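Local coordinates for protein metallo-carboxypeptidase (Pseudomonas aeruginosa, PDB 4A39) that is a zinc-dependent M14 metallocarboxypeptidase of the cytosolic type, probably removing residues from the C-terminal ends of peptide or protein substrates, at residues F109-E112 against E117-F120; Y126-H131 against G224-N229. One frame throughout, in Å; residues are numbered along the deposited sequence.

Interaction 1 (F109-E112 against E117-F120)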
# COMPACT_ATOMS: atom_id res chain seq x y z
N PHE A 109 18.97 11.05 9.99
CA PHE A 109 18.18 10.69 11.15
C PHE A 109 19.10 10.21 12.26
O PHE A 109 20.17 9.64 12.00
CB PHE A 109 17.07 9.67 10.80
CG PHE A 109 17.52 8.47 10.01
CD1 PHE A 109 17.94 7.31 10.65
CD2 PHE A 109 17.44 8.48 8.62
CE1 PHE A 109 18.27 6.16 9.92
CE2 PHE A 109 17.77 7.34 7.87
CZ PHE A 109 18.18 6.18 8.53
N GLN A 110 18.71 10.48 13.51
CA GLN A 110 19.53 10.11 14.65
C GLN A 110 18.81 9.28 15.71
O GLN A 110 17.59 9.40 15.90
CB GLN A 110 20.08 11.37 15.34
CG GLN A 110 20.80 12.37 14.42
CD GLN A 110 19.84 13.25 13.63
OE1 GLN A 110 18.88 13.79 14.17
NE2 GLN A 110 20.11 13.40 12.33
N LEU A 111 19.58 8.45 16.40
CA LEU A 111 19.05 7.61 17.46
C LEU A 111 20.14 7.18 18.42
O LEU A 111 21.25 6.84 18.00
CB LEU A 111 18.40 6.34 16.87
CG LEU A 111 17.92 5.30 17.89
CD1 LEU A 111 16.71 5.84 18.65
CD2 LEU A 111 17.56 4.01 17.18
N GLU A 112 19.84 7.22 19.71
CA GLU A 112 20.77 6.72 20.72
C GLU A 112 20.04 5.44 21.11
O GLU A 112 19.15 5.46 21.97
CB GLU A 112 20.86 7.66 21.92
CG GLU A 112 21.90 7.22 22.94
CD GLU A 112 21.93 8.08 24.18
OE1 GLU A 112 21.95 9.32 24.04
OE2 GLU A 112 21.95 7.52 25.29
N GLU A 117 20.88 -3.71 18.79
CA GLU A 117 20.45 -3.86 17.41
C GLU A 117 19.13 -3.16 17.14
O GLU A 117 18.24 -3.12 18.00
CB GLU A 117 20.38 -5.33 17.02
CG GLU A 117 19.25 -6.14 17.61
CD GLU A 117 19.17 -7.53 16.98
OE1 GLU A 117 20.20 -8.24 16.98
OE2 GLU A 117 18.08 -7.90 16.49
N VAL A 118 19.00 -2.59 15.95
CA VAL A 118 17.79 -1.90 15.56
C VAL A 118 17.61 -1.95 14.05
O VAL A 118 18.58 -2.11 13.31
CB VAL A 118 17.85 -0.41 16.02
CG1 VAL A 118 18.85 0.36 15.16
CG2 VAL A 118 16.48 0.21 15.96
N ARG A 119 16.37 -1.84 13.60
CA ARG A 119 16.07 -1.84 12.17
C ARG A 119 15.45 -0.49 11.79
O ARG A 119 14.77 0.13 12.60
CB ARG A 119 15.06 -2.95 11.82
CG ARG A 119 15.49 -4.37 12.15
CD ARG A 119 14.80 -4.90 13.41
NE ARG A 119 15.24 -6.26 13.70
CZ ARG A 119 14.82 -7.34 13.05
NH1 ARG A 119 13.94 -7.22 12.07
NH2 ARG A 119 15.32 -8.53 13.36
N PHE A 120 15.73 -0.03 10.57
CA PHE A 120 15.15 1.21 10.06
C PHE A 120 14.47 0.89 8.73
O PHE A 120 14.95 0.03 7.98
CB PHE A 120 16.22 2.28 9.80
CG PHE A 120 16.85 2.82 11.05
CD1 PHE A 120 16.29 3.92 11.70
CD2 PHE A 120 18.02 2.26 11.56
CE1 PHE A 120 16.88 4.45 12.84
CE2 PHE A 120 18.62 2.79 12.69
CZ PHE A 120 18.05 3.88 13.33
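Phe109 and Phe120 meet ring against ring inside the mostly antiparallel beta-sandwich N-terminal domain found in cytosolic carboxypeptidases, and Leu111 packs against the far end of Phe120. Strands 106-111 and 118-121 run nearly antiparallel, but they are not hydrogen-bonded neighbours: the axes of 109-111 and 118-120 stay 11.0 Å apart, and side chains alone bridge the distance. Phe109, Leu111, Val118 and Phe120 alternate with residues that face elsewhere, so each strand sends two apolar side chains toward the other.

Phe120 gives up the most surface. Phe109 CE1 lies over one face of its ring, with CD1 close by, the ring of Phe109 tilted 43° against it with centroids 5.0 Å apart. That tilt makes the pair neither a parallel stack nor a T-shape. The two aromatic side chains arrive by different torsions: Phe109 has CG between its backbone N and carbonyl carbon (chi1 49°), whereas in Phe120 CG lies opposite the carbonyl carbon (chi1 -69°), which carries the ring back toward the Leu111 end of the contact.

There the far end of the Phe120 ring is met by one methyl of Leu111, with CD2 3.9 Å from Phe120 CZ. The same methyl meets Val118 tip to tip, Leu111 CD2 to Val118 CG2 at 4.1 Å, so one branch of the leucine serves both partners on the opposing strand.

The cluster extends past these two strands. Phe67, on strand 65-69, meets the rings of both Phe109 and Phe120, and Phe54 meets Phe120 as well, making this an aromatic-rich part of the domain interior. The closest approach across the contact is Phe109 CE1, 3.5 Å from Phe120 CD1 and displaced from the ring centre toward the rim.

Interaction 2 (Y126-H131 against G224-N229); sequences YSRERH and GAFHGN
Arg128 lays its guanidinium against Ala225, whose CB sits over one face of the flat group, 3.8 Å from Arg128 NE. The contact joins the first turn of helix 128-138 to the last turn of helix 222-226, near the zinc site: the side chain of Ala225 is about 9 Å from those of the zinc ligands His180 and Glu183.

The arginine is folded. CG stands opposite the carbonyl carbon, and bends at chi2 (-57°) and chi3 (84°) turn the chain back on itself. The guanidinium thus returns toward the segment's own backbone, where Arg128 NH2 donates over 2.9 Å to Tyr126 O, two residues earlier. That donor stands 52° out of the carbonyl plane, although the oxygen lies nearly in the guanidinium plane. Glu187 of helix 185-196 completes the grip with a salt bridge to NH2. Nearer its backbone, Arg128 CG passes Phe226 CB obliquely at 4.2 Å.

Both helix ends are finished by standard motifs. Ser127 is the N-cap, its OG accepting from Arg130 N at 3.0 Å, while Gly228, with positive phi, closes helix 222-226 in a Schellman motif.

Across the interface the contact is van der Waals: the polar edge of the guanidinium is engaged by Tyr126 O and Glu187, which helps fix its rotation, and a flat face is presented to the alanine methyl.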
# COMPACT_ATOMS: atom_id res chain seq x y z
N TYR A 126 5.86 -5.10 5.47
CA TYR A 126 4.92 -6.22 5.42
C TYR A 126 5.66 -7.31 4.65
O TYR A 126 5.80 -7.24 3.43
CB TYR A 126 3.64 -5.83 4.68
CG TYR A 126 2.47 -6.70 5.07
CD1 TYR A 126 2.38 -8.03 4.63
CD2 TYR A 126 1.50 -6.24 5.96
CE1 TYR A 126 1.36 -8.87 5.09
CE2 TYR A 126 0.48 -7.07 6.42
CZ TYR A 126 0.42 -8.38 5.98
OH TYR A 126 -0.58 -9.20 6.46
N SER A 127 6.17 -8.31 5.38
CA SER A 127 6.93 -9.39 4.76
C SER A 127 6.04 -10.40 4.04
O SER A 127 4.83 -10.43 4.24
CB SER A 127 7.75 -10.13 5.81
OG SER A 127 6.91 -10.89 6.67
N ARG A 128 6.65 -11.23 3.20
CA ARG A 128 5.89 -12.24 2.49
C ARG A 128 5.52 -13.34 3.48
O ARG A 128 4.57 -14.09 3.27
CB ARG A 128 6.69 -12.83 1.33
CG ARG A 128 7.15 -11.82 0.28
CD ARG A 128 5.97 -11.07 -0.33
NE ARG A 128 5.58 -9.92 0.49
CZ ARG A 128 4.34 -9.46 0.59
NH1 ARG A 128 3.35 -10.05 -0.08
NH2 ARG A 128 4.08 -8.41 1.35
N GLU A 129 6.29 -13.44 4.57
CA GLU A 129 5.98 -14.44 5.59
C GLU A 129 4.69 -14.02 6.26
O GLU A 129 3.84 -14.85 6.54
CB GLU A 129 7.13 -14.58 6.60
CG GLU A 129 8.39 -15.19 5.99
CD GLU A 129 9.42 -15.64 7.01
OE1 GLU A 129 9.72 -14.88 7.96
OE2 GLU A 129 9.95 -16.76 6.86
N ARG A 130 4.55 -12.72 6.50
CA ARG A 130 3.33 -12.21 7.12
C ARG A 130 2.19 -12.39 6.12
O ARG A 130 1.05 -12.66 6.50
CB ARG A 130 3.48 -10.73 7.50
CG ARG A 130 2.37 -10.24 8.42
CD ARG A 130 2.51 -8.78 8.81
NE ARG A 130 1.50 -8.42 9.80
CZ ARG A 130 1.65 -8.58 11.11
NH1 ARG A 130 2.77 -9.07 11.61
NH2 ARG A 130 0.65 -8.26 11.93
N HIS A 131 2.51 -12.24 4.84
CA HIS A 131 1.52 -12.40 3.78
C HIS A 131 0.96 -13.81 3.83
O HIS A 131 -0.26 -14.02 3.73
CB HIS A 131 2.16 -12.16 2.40
CG HIS A 131 1.25 -12.47 1.25
ND1 HIS A 131 0.27 -11.61 0.82
CD2 HIS A 131 1.17 -13.56 0.46
CE1 HIS A 131 -0.39 -12.15 -0.18
NE2 HIS A 131 0.13 -13.34 -0.43
N GLY A 224 8.52 -7.63 -6.31
CA GLY A 224 9.03 -6.32 -5.93
C GLY A 224 9.13 -6.15 -4.42
O GLY A 224 10.11 -5.61 -3.92
N ALA A 225 8.11 -6.59 -3.69
CA ALA A 225 8.12 -6.46 -2.24
C ALA A 225 9.30 -7.22 -1.63
O ALA A 225 10.09 -6.66 -0.87
CB ALA A 225 6.81 -6.97 -1.65
N PHE A 226 9.43 -8.50 -1.99
CA PHE A 226 10.52 -9.32 -1.47
C PHE A 226 11.90 -8.72 -1.75
O PHE A 226 12.79 -8.76 -0.90
CB PHE A 226 10.45 -10.73 -2.06
CG PHE A 226 11.56 -11.62 -1.61
CD1 PHE A 226 11.56 -12.17 -0.33
CD2 PHE A 226 12.64 -11.87 -2.45
CE1 PHE A 226 12.62 -12.97 0.10
CE2 PHE A 226 13.71 -12.67 -2.03
CZ PHE A 226 13.70 -13.21 -0.75
N HIS A 227 12.08 -8.16 -2.95
CA HIS A 227 13.37 -7.59 -3.32
C HIS A 227 13.63 -6.18 -2.82
O HIS A 227 14.66 -5.58 -3.14
CB HIS A 227 13.56 -7.65 -4.83
CG HIS A 227 13.94 -9.01 -5.32
ND1 HIS A 227 13.10 -9.78 -6.10
CD2 HIS A 227 15.04 -9.76 -5.10
CE1 HIS A 227 13.68 -10.95 -6.33
NE2 HIS A 227 14.86 -10.96 -5.73
N GLY A 228 12.70 -5.64 -2.03
CA GLY A 228 12.88 -4.30 -1.51
C GLY A 228 12.80 -3.21 -2.57
O GLY A 228 13.43 -2.17 -2.43
N ASN A 229 12.03 -3.47 -3.62
CA ASN A 229 11.82 -2.50 -4.71
C ASN A 229 10.86 -1.43 -4.22
O ASN A 229 10.18 -1.61 -3.21
CB ASN A 229 11.16 -3.17 -5.92
CG ASN A 229 12.15 -3.74 -6.92
OD1 ASN A 229 11.75 -4.20 -8.00
ND2 ASN A 229 13.44 -3.71 -6.59

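How the interactions relate
From the N terminus, interaction 1 comes first: residues 109-112 and 117-120 close a short turn of four intervening residues within the N-terminal domain. The chain then runs from strand 118-121 into helix 128-138, whose start supplies the first half of interaction 2. Its partner, 224-229, arrives 93 residues later, after strands and helices of the carboxypeptidase domain. The two contacts therefore follow in series, neither enclosing nor crossing the other. The centres of interactions 1 and 2 lie about 21 Å apart, with no touch between them. Interaction 1 joins strands 106-111 and 118-121 within the N-terminal domain, whereas interaction 2 ties the start of helix 128-138 to the end of helix 222-226 near the zinc site.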